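PDB 4Y9V: particle-associated lyase, which probably cleaves the capsular polysaccharide of Acinetobacter baumannii as a trimeric phage tailspike of the lyase type. Local coordinates for residues T331-H337 and T350-G356; G293-R299 and A323-T329; R342-C348 and D359-C365. Where two conformers were deposited one is given. Numbering follows the deposited sequence.

Contact 1: T331-H337 and T350-G356. With 49S (2-acetamido-2-deoxy-beta-D-mannopyranuronic acid), chain B.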
loop_
_atom_site.group_PDB
_atom_site.type_symbol
_atom_site.label_atom_id
_atom_site.label_comp_id
_atom_site.label_asym_id
_atom_site.label_seq_id
_atom_site.Cartn_x
_atom_site.Cartn_y
_atom_site.Cartn_z
ATOM N N THR A 331 -2.460 -25.751 -8.116
ATOM C CA THR A 331 -2.001 -25.166 -6.860
ATOM C C THR A 331 -1.963 -23.636 -7.014
ATOM O O THR A 331 -2.636 -23.089 -7.866
ATOM C CB THR A 331 -0.709 -25.827 -6.406
ATOM O OG1 THR A 331 -0.382 -25.374 -5.084
ATOM C CG2 THR A 331 0.473 -25.562 -7.299
ATOM N N SER A 332 -1.202 -22.978 -6.140
ATOM C CA SER A 332 -1.142 -21.517 -6.146
ATOM C C SER A 332 0.118 -20.994 -6.798
ATOM O O SER A 332 1.224 -21.511 -6.635
ATOM C CB SER A 332 -1.238 -20.974 -4.725
ATOM O OG SER A 332 -0.159 -21.475 -3.926
ATOM N N GLY A 333 -0.040 -19.872 -7.506
ATOM C CA GLY A 333 1.110 -19.149 -8.014
ATOM C C GLY A 333 1.969 -18.556 -6.911
ATOM O O GLY A 333 3.181 -18.739 -6.863
ATOM N N ALA A 334 1.303 -17.808 -6.030
ATOM C CA ALA A 334 1.899 -17.244 -4.813
ATOM C C ALA A 334 1.719 -18.238 -3.669
ATOM O O ALA A 334 0.643 -18.800 -3.467
ATOM C CB ALA A 334 1.206 -15.936 -4.449
ATOM N N ASP A 335 2.787 -18.425 -2.895
ATOM C CA ASP A 335 2.753 -19.356 -1.795
ATOM C C ASP A 335 3.384 -18.806 -0.537
ATOM O O ASP A 335 4.354 -18.028 -0.555
ATOM C CB ASP A 335 3.487 -20.662 -2.198
ATOM C CG ASP A 335 3.851 -21.565 -1.009
ATOM O OD1 ASP A 335 2.945 -22.307 -0.567
ATOM O OD2 ASP A 335 5.033 -21.473 -0.565
ATOM N N MET A 336 2.870 -19.313 0.589
ATOM C CA MET A 336 3.518 -19.244 1.890
ATOM C C MET A 336 3.307 -20.595 2.571
ATOM O O MET A 336 2.159 -20.974 2.835
ATOM C CB MET A 336 2.940 -18.139 2.795
ATOM C CG MET A 336 2.883 -16.771 2.156
ATOM S SD MET A 336 2.186 -15.605 3.348
ATOM C CE MET A 336 1.781 -14.226 2.282
ATOM N N HIS A 337 4.393 -21.308 2.871
ATOM C CA HIS A 337 4.336 -22.530 3.645
ATOM C C HIS A 337 4.100 -22.235 5.135
ATOM O O HIS A 337 4.189 -21.093 5.604
ATOM C CB HIS A 337 5.639 -23.338 3.480
ATOM C CG HIS A 337 5.766 -24.079 2.203
ATOM N ND1 HIS A 337 5.790 -23.564 0.941
ATOM C CD2 HIS A 337 5.929 -25.410 2.042
ATOM C CE1 HIS A 337 5.953 -24.541 0.061
ATOM N NE2 HIS A 337 6.062 -25.663 0.714
ATOM N N THR A 350 -2.270 -13.747 -8.753
ATOM C CA THR A 350 -1.997 -15.173 -8.578
ATOM C C THR A 350 -3.259 -15.943 -8.892
ATOM O O THR A 350 -4.377 -15.485 -8.659
ATOM C CB THR A 350 -1.507 -15.469 -7.145
ATOM O OG1 THR A 350 -1.284 -16.880 -7.006
ATOM C CG2 THR A 350 -2.404 -14.945 -6.064
ATOM N N ASN A 351 -3.075 -17.174 -9.384
ATOM C CA ASN A 351 -4.137 -18.191 -9.311
ATOM C C ASN A 351 -3.956 -18.922 -7.980
ATOM O O ASN A 351 -2.908 -19.538 -7.754
ATOM C CB ASN A 351 -4.121 -19.162 -10.483
ATOM C CG ASN A 351 -2.828 -19.929 -10.679
ATOM O OD1 ASN A 351 -1.779 -19.321 -10.921
ATOM N ND2 ASN A 351 -2.888 -21.231 -10.601
ATOM N N TYR A 352 -4.969 -18.798 -7.118
ATOM C CA TYR A 352 -4.999 -19.417 -5.795
ATOM C C TYR A 352 -3.931 -18.787 -4.891
ATOM O O TYR A 352 -3.115 -17.976 -5.297
ATOM C CB TYR A 352 -4.915 -20.944 -5.881
ATOM C CG TYR A 352 -5.448 -21.772 -4.744
ATOM C CD1 TYR A 352 -6.746 -21.598 -4.269
ATOM C CD2 TYR A 352 -4.711 -22.811 -4.193
ATOM C CE1 TYR A 352 -7.289 -22.408 -3.269
ATOM C CE2 TYR A 352 -5.245 -23.650 -3.242
ATOM C CZ TYR A 352 -6.525 -23.461 -2.786
ATOM O OH TYR A 352 -7.031 -24.349 -1.860
ATOM N N ALA A 353 -3.946 -19.179 -3.619
ATOM C CA ALA A 353 -3.036 -18.567 -2.644
ATOM C C ALA A 353 -2.974 -19.458 -1.417
ATOM O O ALA A 353 -4.021 -19.893 -0.931
ATOM C CB ALA A 353 -3.532 -17.180 -2.247
ATOM N N THR A 354 -1.777 -19.674 -0.887
ATOM C CA THR A 354 -1.578 -20.333 0.389
ATOM C C THR A 354 -1.085 -19.313 1.418
ATOM O O THR A 354 -0.367 -18.361 1.089
ATOM C CB THR A 354 -0.608 -21.521 0.265
ATOM O OG1 THR A 354 0.592 -21.007 -0.267
ATOM C CG2 THR A 354 -1.174 -22.649 -0.582
ATOM N N PHE A 355 -1.497 -19.494 2.674
ATOM C CA PHE A 355 -1.426 -18.373 3.644
ATOM C C PHE A 355 -0.439 -18.535 4.784
ATOM O O PHE A 355 -0.372 -17.666 5.646
ATOM C CB PHE A 355 -2.825 -18.059 4.193
ATOM C CG PHE A 355 -3.213 -16.614 4.232
ATOM C CD1 PHE A 355 -4.570 -16.287 4.278
ATOM C CD2 PHE A 355 -2.291 -15.564 4.268
ATOM C CE1 PHE A 355 -4.987 -14.961 4.359
ATOM C CE2 PHE A 355 -2.706 -14.259 4.331
ATOM C CZ PHE A 355 -4.049 -13.941 4.388
ATOM N N GLY A 356 0.332 -19.626 4.801
ATOM C CA GLY A 356 1.396 -19.751 5.764
ATOM C C GLY A 356 0.932 -19.892 7.203
ATOM O O GLY A 356 -0.166 -20.312 7.520
HETATM C C8 49S B . 8.787 -25.821 3.540
HETATM C C7 49S B . 9.065 -26.131 2.085
HETATM O O7 49S B . 9.300 -25.217 1.266
HETATM N N2 49S B . 9.045 -27.428 1.739
HETATM C C2 49S B . 9.224 -27.895 0.379
HETATM C C3 49S B . 10.597 -28.534 0.156
HETATM O O3 49S B . 11.644 -27.607 0.441
HETATM C C1 49S B . 8.154 -28.918 0.051
HETATM O O1 49S B . 6.864 -28.429 0.278
HETATM O O5 49S B . 8.294 -30.042 0.921
HETATM C C5 49S B . 9.519 -30.747 0.653
HETATM C C6 49S B . 9.546 -31.990 1.519
HETATM O O6A 49S B . 9.196 -31.893 2.722
HETATM O O6B 49S B . 9.945 -33.048 0.972
HETATM C C4 49S B . 10.722 -29.844 0.929
HETATM O O4 49S B . 11.822 -30.649 0.492
HETATM O O HOH W 1 -5.039 -22.734 -9.359
#
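Segments 331-337 and 350-356 belong to successive coils of a right-handed parallel beta-helix of the pectin lyase-like kind, meeting where the chain leaves regular strand for loop. Two backbone donors of 331-337 are satisfied at the end of strand 349-351: Gly333 N donates to Asn351 O (2.9 Å, 158°) and Ala334 N to Thr350 OG1 (2.9 Å, 161°). The Thr350 hydroxyl in turn gives its proton to Tyr352 O (2.7 Å from OG1), so it works in both directions. A CB on Gly333 would lie 3.0 Å from Thr350 OG1, a clash consistent with glycine at this position. Ser332 OG is spent within its own loop on Ala334 O (2.8 Å), whereas Ser332 N finds no partner. Asn351 points OD1 at His326 and ND2 at Ser327 on the preceding coil; one water also joins Asn351 ND2 to Thr331 O, 2.9 Å from each.

The second polar group lies beside the bound capsular saccharide. Asp335 divides its carboxylate: OD1 accepts from Thr354 OG1 (2.7 Å), while OD2 accepts from His337 ND1 (2.7 Å, 142°) and from the backbone of Ile304. This His-carboxylate hydrogen bond is consistent with orienting the imidazole in the glycan pocket, where C7 of the mannuronic acid derivative lies over one ring face and His337 NE2 is hydrogen-bonded to its O1 at 2.9 Å.

Contact 2: G293-R299 and A323-T329. With SO4 (sulfate ion), chain K.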
loop_
_atom_site.group_PDB
_atom_site.type_symbol
_atom_site.label_atom_id
_atom_site.label_comp_id
_atom_site.label_asym_id
_atom_site.label_seq_id
_atom_site.Cartn_x
_atom_site.Cartn_y
_atom_site.Cartn_z
ATOM N N GLY A 293 7.926 -8.125 -10.825
ATOM C CA GLY A 293 8.385 -9.206 -11.641
ATOM C C GLY A 293 7.277 -10.168 -12.026
ATOM O O GLY A 293 6.086 -9.872 -11.854
ATOM N N SER A 294 7.675 -11.275 -12.617
ATOM C CA SER A 294 6.770 -12.326 -13.025
ATOM C C SER A 294 7.502 -13.651 -12.963
ATOM O O SER A 294 8.682 -13.733 -13.287
ATOM C CB SER A 294 6.288 -12.099 -14.462
ATOM O OG SER A 294 5.365 -13.078 -14.916
ATOM N N ASN A 295 6.764 -14.671 -12.530
ATOM C CA ASN A 295 7.288 -16.008 -12.522
ATOM C C ASN A 295 6.145 -16.986 -12.800
ATOM O O ASN A 295 5.013 -16.779 -12.361
ATOM C CB ASN A 295 7.937 -16.395 -11.171
ATOM C CG ASN A 295 9.099 -15.485 -10.814
ATOM O OD1 ASN A 295 8.856 -14.498 -10.104
ATOM N ND2 ASN A 295 10.263 -15.793 -11.328
ATOM N N ASN A 296 6.511 -18.051 -13.529
ATOM C CA ASN A 296 5.616 -19.132 -13.917
ATOM C C ASN A 296 6.274 -20.465 -13.579
ATOM O O ASN A 296 7.496 -20.636 -13.719
ATOM C CB ASN A 296 5.332 -19.071 -15.412
ATOM C CG ASN A 296 4.532 -17.855 -15.776
ATOM O OD1 ASN A 296 3.606 -17.482 -15.067
ATOM N ND2 ASN A 296 4.821 -17.262 -16.907
ATOM N N SER A 297 5.464 -21.425 -13.144
ATOM C CA SER A 297 5.995 -22.719 -12.747
ATOM C C SER A 297 4.960 -23.806 -12.916
ATOM O O SER A 297 3.751 -23.561 -12.874
ATOM C CB SER A 297 6.404 -22.613 -11.267
ATOM O OG SER A 297 6.898 -23.854 -10.801
ATOM N N THR A 298 5.417 -25.072 -12.971
ATOM C CA THR A 298 4.498 -26.190 -12.865
ATOM C C THR A 298 3.666 -26.103 -11.581
ATOM O O THR A 298 2.472 -26.385 -11.610
ATOM C CB THR A 298 5.260 -27.530 -12.913
ATOM O OG1 THR A 298 5.924 -27.569 -14.181
ATOM C CG2 THR A 298 4.347 -28.720 -12.742
ATOM N N ARG A 299 4.331 -25.781 -10.463
ATOM C CA ARG A 299 3.664 -25.577 -9.179
ATOM C C ARG A 299 3.911 -24.118 -8.755
ATOM O O ARG A 299 3.750 -23.222 -9.564
ATOM C CB ARG A 299 3.994 -26.667 -8.151
ATOM C CG ARG A 299 3.640 -28.055 -8.653
ATOM C CD ARG A 299 3.785 -29.150 -7.615
ATOM N NE ARG A 299 2.855 -28.964 -6.515
ATOM C CZ ARG A 299 3.131 -28.595 -5.290
ATOM N NH1 ARG A 299 4.361 -28.351 -4.878
ATOM N NH2 ARG A 299 2.125 -28.445 -4.410
ATOM N N ALA A 323 4.027 -8.331 -8.541
ATOM C CA ALA A 323 4.444 -9.574 -9.182
ATOM C C ALA A 323 3.246 -10.332 -9.728
ATOM O O ALA A 323 2.185 -10.400 -9.081
ATOM C CB ALA A 323 5.222 -10.440 -8.207
ATOM N N ILE A 324 3.434 -10.943 -10.891
ATOM C CA ILE A 324 2.427 -11.772 -11.555
ATOM C C ILE A 324 2.919 -13.202 -11.491
ATOM O O ILE A 324 3.955 -13.527 -12.073
ATOM C CB ILE A 324 2.145 -11.281 -12.983
ATOM C CG1 ILE A 324 1.958 -9.768 -13.118
ATOM C CG2 ILE A 324 1.005 -12.068 -13.556
ATOM C CD1 ILE A 324 0.810 -9.143 -12.359
ATOM N N LEU A 325 2.211 -14.052 -10.728
ATOM C CA LEU A 325 2.731 -15.332 -10.266
ATOM C C LEU A 325 1.726 -16.439 -10.577
ATOM O O LEU A 325 0.619 -16.448 -10.023
ATOM C CB LEU A 325 2.949 -15.255 -8.749
ATOM C CG LEU A 325 3.939 -14.174 -8.288
ATOM C CD1 LEU A 325 4.020 -14.144 -6.790
ATOM C CD2 LEU A 325 5.333 -14.391 -8.909
ATOM N N HIS A 326 2.125 -17.405 -11.427
ATOM C CA HIS A 326 1.192 -18.428 -11.850
ATOM C C HIS A 326 1.784 -19.829 -11.837
ATOM O O HIS A 326 2.947 -20.052 -12.166
ATOM C CB HIS A 326 0.626 -18.124 -13.257
ATOM C CG HIS A 326 -0.292 -16.931 -13.225
ATOM N ND1 HIS A 326 -1.459 -16.933 -12.483
ATOM C CD2 HIS A 326 -0.275 -15.709 -13.775
ATOM C CE1 HIS A 326 -2.060 -15.753 -12.638
ATOM N NE2 HIS A 326 -1.368 -14.985 -13.421
ATOM N N SER A 327 0.902 -20.778 -11.451
ATOM C CA SER A 327 1.200 -22.193 -11.543
ATOM C C SER A 327 0.383 -22.810 -12.674
ATOM O O SER A 327 -0.806 -22.471 -12.852
ATOM C CB SER A 327 0.903 -22.927 -10.239
ATOM O OG SER A 327 -0.483 -22.942 -9.964
ATOM N N GLU A 328 0.975 -23.758 -13.373
ATOM C CA GLU A 328 0.258 -24.494 -14.441
ATOM C C GLU A 328 -0.689 -25.529 -13.868
ATOM O O GLU A 328 -1.833 -25.664 -14.364
ATOM C CB GLU A 328 1.339 -25.150 -15.331
ATOM C CG GLU A 328 0.742 -26.034 -16.434
ATOM C CD GLU A 328 0.582 -27.479 -16.051
ATOM O OE1 GLU A 328 1.550 -28.037 -15.487
ATOM O OE2 GLU A 328 -0.440 -28.073 -16.461
ATOM N N THR A 329 -0.262 -26.274 -12.849
ATOM C CA THR A 329 -1.151 -27.150 -12.126
ATOM C C THR A 329 -2.066 -26.315 -11.221
ATOM O O THR A 329 -1.870 -25.122 -11.030
ATOM C CB THR A 329 -0.385 -28.201 -11.313
ATOM O OG1 THR A 329 0.347 -27.563 -10.273
ATOM C CG2 THR A 329 0.510 -29.069 -12.192
HETATM S S SO4 K . 3.659 -27.428 -1.223
HETATM O O1 SO4 K . 4.121 -27.695 0.129
HETATM O O2 SO4 K . 2.603 -26.401 -1.185
HETATM O O3 SO4 K . 3.113 -28.694 -1.740
HETATM O O4 SO4 K . 4.713 -26.954 -2.151
HETATM O O HOH W 2 3.589 -14.694 -14.622
HETATM O O HOH W 3 2.947 -15.005 -14.365
HETATM O O HOH W 4 4.129 -27.296 -16.275
HETATM O O HOH W 5 0.286 -29.143 -7.957
#
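Two neighbouring rungs of a parallel beta-helix supply this contact: strands 293-297 and 323-327 run in register, 4.6 Å apart at closest approach and with only 4° between their directions. The most heavily covered residue is Thr298 (58 Å²), just past the first strand. Its carbonyl oxygen takes two hydrogen bonds from one residue, Thr329 N (3.0 Å, 165°) and Thr329 OG1 (2.8 Å), which carries the pairing beyond the regular strands. The methyls Thr298 CG2 and Thr329 CG2 also touch at 3.9 Å. Thr298 OG1 is hydrogen-bonded to Ala271 O of the preceding coil, and a water also links it to Glu328 OE1, 2.8 Å from each oxygen; Glu328 also forms a salt bridge with Lys186 of the second subunit.

His326 (51 Å²) is fixed by its backbone, whose N donates to Asn295 O (3.1 Å) and whose O accepts from Ser297 N (3.0 Å). Its CB lies 3.5 Å from Asn296 OD1, on the same sheet face, while ND1 reaches Asn351 of the next coil. Ile324 (46 Å²) repeats the pattern, its N donating to Gly293 O (3.0 Å) and its O accepting from Asn295 N (3.1 Å). The face bearing Ser294, Asn296, Ile324 and His326 packs against the second subunit, where Glu176 binds Asn296 ND2.

Beyond the strand, Arg299 extends to a sulfate, probably from the crystallisation liquor, that Tyr278, His300 and Arg166 also bind: Arg299 NH2 donates to sulfate O3 at 2.9 Å and Arg299 NH1 to sulfate O4 at 3.1 Å.

Contact 3: R342-C348 and D359-C365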
loop_
_atom_site.group_PDB
_atom_site.type_symbol
_atom_site.label_atom_id
_atom_site.label_comp_id
_atom_site.label_asym_id
_atom_site.label_seq_id
_atom_site.Cartn_x
_atom_site.Cartn_y
_atom_site.Cartn_z
ATOM N N ARG A 342 4.853 -13.070 9.064
ATOM C CA ARG A 342 5.305 -11.691 8.826
ATOM C C ARG A 342 5.609 -11.463 7.331
ATOM O O ARG A 342 6.612 -10.819 7.003
ATOM C CB ARG A 342 6.469 -11.296 9.733
ATOM C CG ARG A 342 6.248 -11.510 11.232
ATOM C CD ARG A 342 5.343 -10.496 11.883
ATOM N NE ARG A 342 5.552 -10.710 13.334
ATOM C CZ ARG A 342 6.064 -9.986 14.323
ATOM N NH1 ARG A 342 6.415 -8.739 14.072
ATOM N NH2 ARG A 342 6.145 -10.496 15.536
ATOM N N THR A 343 4.747 -11.962 6.444
ATOM C CA THR A 343 5.002 -11.934 4.998
ATOM C C THR A 343 3.763 -11.444 4.267
ATOM O O THR A 343 2.625 -11.769 4.641
ATOM C CB THR A 343 5.477 -13.320 4.550
ATOM O OG1 THR A 343 6.762 -13.546 5.141
ATOM C CG2 THR A 343 5.680 -13.434 3.056
ATOM N N VAL A 344 3.982 -10.649 3.217
ATOM C CA VAL A 344 2.888 -10.047 2.450
ATOM C C VAL A 344 3.197 -10.137 0.947
ATOM O O VAL A 344 4.321 -9.903 0.514
ATOM C CB VAL A 344 2.650 -8.587 2.854
ATOM C CG1 VAL A 344 3.910 -7.746 2.785
ATOM C CG2 VAL A 344 1.478 -7.939 2.049
ATOM N N TYR A 345 2.139 -10.430 0.202
ATOM C CA TYR A 345 2.034 -10.170 -1.236
ATOM C C TYR A 345 1.095 -8.975 -1.416
ATOM O O TYR A 345 -0.053 -9.021 -0.947
ATOM C CB TYR A 345 1.500 -11.352 -2.015
ATOM C CG TYR A 345 2.383 -12.571 -2.098
ATOM C CD1 TYR A 345 3.287 -12.740 -3.135
ATOM C CD2 TYR A 345 2.313 -13.581 -1.142
ATOM C CE1 TYR A 345 4.091 -13.867 -3.215
ATOM C CE2 TYR A 345 3.096 -14.715 -1.215
ATOM C CZ TYR A 345 3.997 -14.865 -2.262
ATOM O OH TYR A 345 4.785 -15.984 -2.423
ATOM N N ASP A 346 1.579 -7.926 -2.070
ATOM C CA ASP A 346 0.833 -6.670 -2.257
ATOM C C ASP A 346 0.819 -6.318 -3.717
ATOM O O ASP A 346 1.851 -6.331 -4.394
ATOM C CB ASP A 346 1.505 -5.560 -1.451
ATOM C CG ASP A 346 0.726 -4.254 -1.432
ATOM O OD1 ASP A 346 -0.497 -4.262 -1.356
ATOM O OD2 ASP A 346 1.362 -3.187 -1.364
ATOM N N HIS A 347 -0.371 -6.006 -4.274
ATOM C CA HIS A 347 -0.449 -5.604 -5.694
ATOM C C HIS A 347 0.119 -6.691 -6.591
ATOM O O HIS A 347 0.766 -6.410 -7.608
ATOM C CB HIS A 347 0.180 -4.215 -5.929
ATOM C CG HIS A 347 -0.743 -3.087 -5.502
ATOM N ND1 HIS A 347 -0.726 -2.302 -4.406
ATOM C CD2 HIS A 347 -1.839 -2.706 -6.205
ATOM C CE1 HIS A 347 -1.776 -1.428 -4.479
ATOM N NE2 HIS A 347 -2.448 -1.691 -5.550
ATOM N N CYS A 348 -0.158 -7.948 -6.261
ATOM C CA CYS A 348 0.244 -9.108 -7.052
ATOM C C CYS A 348 -0.979 -9.768 -7.673
ATOM O O CYS A 348 -2.114 -9.544 -7.246
ATOM C CB CYS A 348 0.986 -10.126 -6.192
ATOM S SG CYS A 348 2.568 -9.555 -5.523
ATOM N N ASP A 359 0.154 -14.112 10.838
ATOM C CA ASP A 359 0.669 -12.761 10.702
ATOM C C ASP A 359 1.149 -12.480 9.294
ATOM O O ASP A 359 2.203 -11.897 9.054
ATOM C CB ASP A 359 1.708 -12.436 11.776
ATOM C CG ASP A 359 1.084 -12.374 13.172
ATOM O OD1 ASP A 359 -0.131 -12.103 13.305
ATOM O OD2 ASP A 359 1.870 -12.526 14.112
ATOM N N ASN A 360 0.312 -12.897 8.316
ATOM C CA ASN A 360 0.589 -12.772 6.896
ATOM C C ASN A 360 -0.535 -11.995 6.224
ATOM O O ASN A 360 -1.631 -11.874 6.774
ATOM C CB ASN A 360 0.745 -14.145 6.245
ATOM C CG ASN A 360 1.978 -14.887 6.729
ATOM O OD1 ASN A 360 3.031 -14.282 6.972
ATOM N ND2 ASN A 360 1.859 -16.203 6.879
ATOM N N GLU A 361 -0.263 -11.517 5.006
ATOM C CA GLU A 361 -1.242 -10.690 4.290
ATOM C C GLU A 361 -1.156 -10.893 2.791
ATOM O O GLU A 361 -0.064 -11.000 2.224
ATOM C CB GLU A 361 -0.998 -9.205 4.629
ATOM C CG GLU A 361 -1.961 -8.216 3.981
ATOM C CD GLU A 361 -1.886 -6.809 4.567
ATOM O OE1 GLU A 361 -0.795 -6.434 5.057
ATOM O OE2 GLU A 361 -2.898 -6.091 4.498
ATOM N N TYR A 362 -2.325 -10.906 2.156
ATOM C CA TYR A 362 -2.470 -10.594 0.728
ATOM C C TYR A 362 -3.265 -9.291 0.661
ATOM O O TYR A 362 -4.379 -9.237 1.217
ATOM C CB TYR A 362 -3.202 -11.669 -0.088
ATOM C CG TYR A 362 -2.410 -12.950 -0.271
ATOM C CD1 TYR A 362 -2.350 -13.920 0.718
ATOM C CD2 TYR A 362 -1.708 -13.172 -1.439
ATOM C CE1 TYR A 362 -1.620 -15.078 0.540
ATOM C CE2 TYR A 362 -0.976 -14.337 -1.633
ATOM C CZ TYR A 362 -0.913 -15.294 -0.623
ATOM O OH TYR A 362 -0.174 -16.409 -0.867
ATOM N N SER A 363 -2.714 -8.268 0.027
ATOM C CA SER A 363 -3.386 -6.972 -0.078
ATOM C C SER A 363 -3.349 -6.491 -1.518
ATOM O O SER A 363 -2.350 -6.646 -2.213
ATOM C CB SER A 363 -2.743 -5.939 0.845
ATOM O OG SER A 363 -1.343 -5.835 0.638
ATOM N N ASN A 364 -4.456 -5.880 -1.946
ATOM C CA ASN A 364 -4.505 -5.263 -3.270
ATOM C C ASN A 364 -4.153 -6.266 -4.384
ATOM O O ASN A 364 -3.629 -5.834 -5.425
ATOM C CB ASN A 364 -3.595 -4.030 -3.346
ATOM C CG ASN A 364 -3.976 -3.031 -2.275
ATOM O OD1 ASN A 364 -5.102 -2.574 -2.228
ATOM N ND2 ASN A 364 -3.004 -2.750 -1.401
ATOM N N CYS A 365 -4.447 -7.521 -4.176
ATOM C CA CYS A 365 -4.105 -8.562 -5.138
ATOM C C CYS A 365 -5.318 -8.967 -5.981
ATOM O O CYS A 365 -6.450 -8.898 -5.509
ATOM C CB CYS A 365 -3.601 -9.836 -4.440
ATOM S SG CYS A 365 -1.954 -9.674 -3.668
HETATM O O HOH W 6 4.410 -13.027 13.726
HETATM O O HOH W 7 4.247 -12.728 14.619
HETATM O O HOH W 8 -3.382 -6.489 -8.163
#
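Asp346 OD1 is the polar focus here, accepting from Ser363 OG at 2.7 Å and from Asn364 ND2 at 2.9 Å (166°), so one carboxylate oxygen ties the ends of both strands together; Asp346 OD2 turns back to Tyr319. The backbone ladder follows: Glu361 N to Thr343 O (2.9 Å), Tyr345 N to Glu361 O (3.0 Å), Ser363 N to Tyr345 O (2.9 Å) and His347 N to Ser363 O (2.9 Å). At the start of the strands the Asn360 side chain enters the ladder, its OD1 accepting from Thr343 N at 2.9 Å, while its ND2 serves Phe355 O and Val340 O. At the other end a longer bond runs from Cys348 N to Cys365 SG (3.6 Å, 153°).

The charges of Arg342 and Asp359 meet through water: the closest direct pair, Arg342 NE to Asp359 OD2, is 4.2 Å apart. The salt bridge of Arg342 is instead with Asp366 of the third subunit.

Packing differs between the two sheet faces. Tyr345 and Tyr362 lie on one, planes at 10° but centroids 5.2 Å apart, so the rings are slid and barely overlap; CD2 of Tyr345 nears CE2 of Tyr362 at 3.4 Å. The other carries Val344, Asp346, Glu361 and Ser363. Past the strands, Asn364 CB sits 3.3 Å from the His347 ring centroid, 9° off its normal, a CH-pi contact. With strand axes 4.7 Å apart at 4° and Tyr345 paired with Tyr362 in register, this is the stacked-coil arrangement of a right-handed parallel beta-helix, here in a trimeric tailspike.

How the contacts relate
All three contacts join coils of one beta-helix, yet they sample different parts of it. Contacts 2 and 3 are in-register parallel strand pairs with regular ladders; contact 1 is mostly loop, with irregular polar bonds mixing backbone and side chain. Contacts 1 and 3 are buried, contact 2 only partly; both strand pairs meet neighbouring subunits more widely, while contact 1 reaches one only through Asn351. Strand 349-351 lies beside 323-327 in the same sheet. Contact 1 places His337 on the glycan, Arg299 of contact 2 binds a sulfate near it, and contact 3 lies deeper in the chain, its Tyr345 OH and Tyr362 OH meeting Asp335 O and Thr354 O of contact 1, both at 2.8 Å.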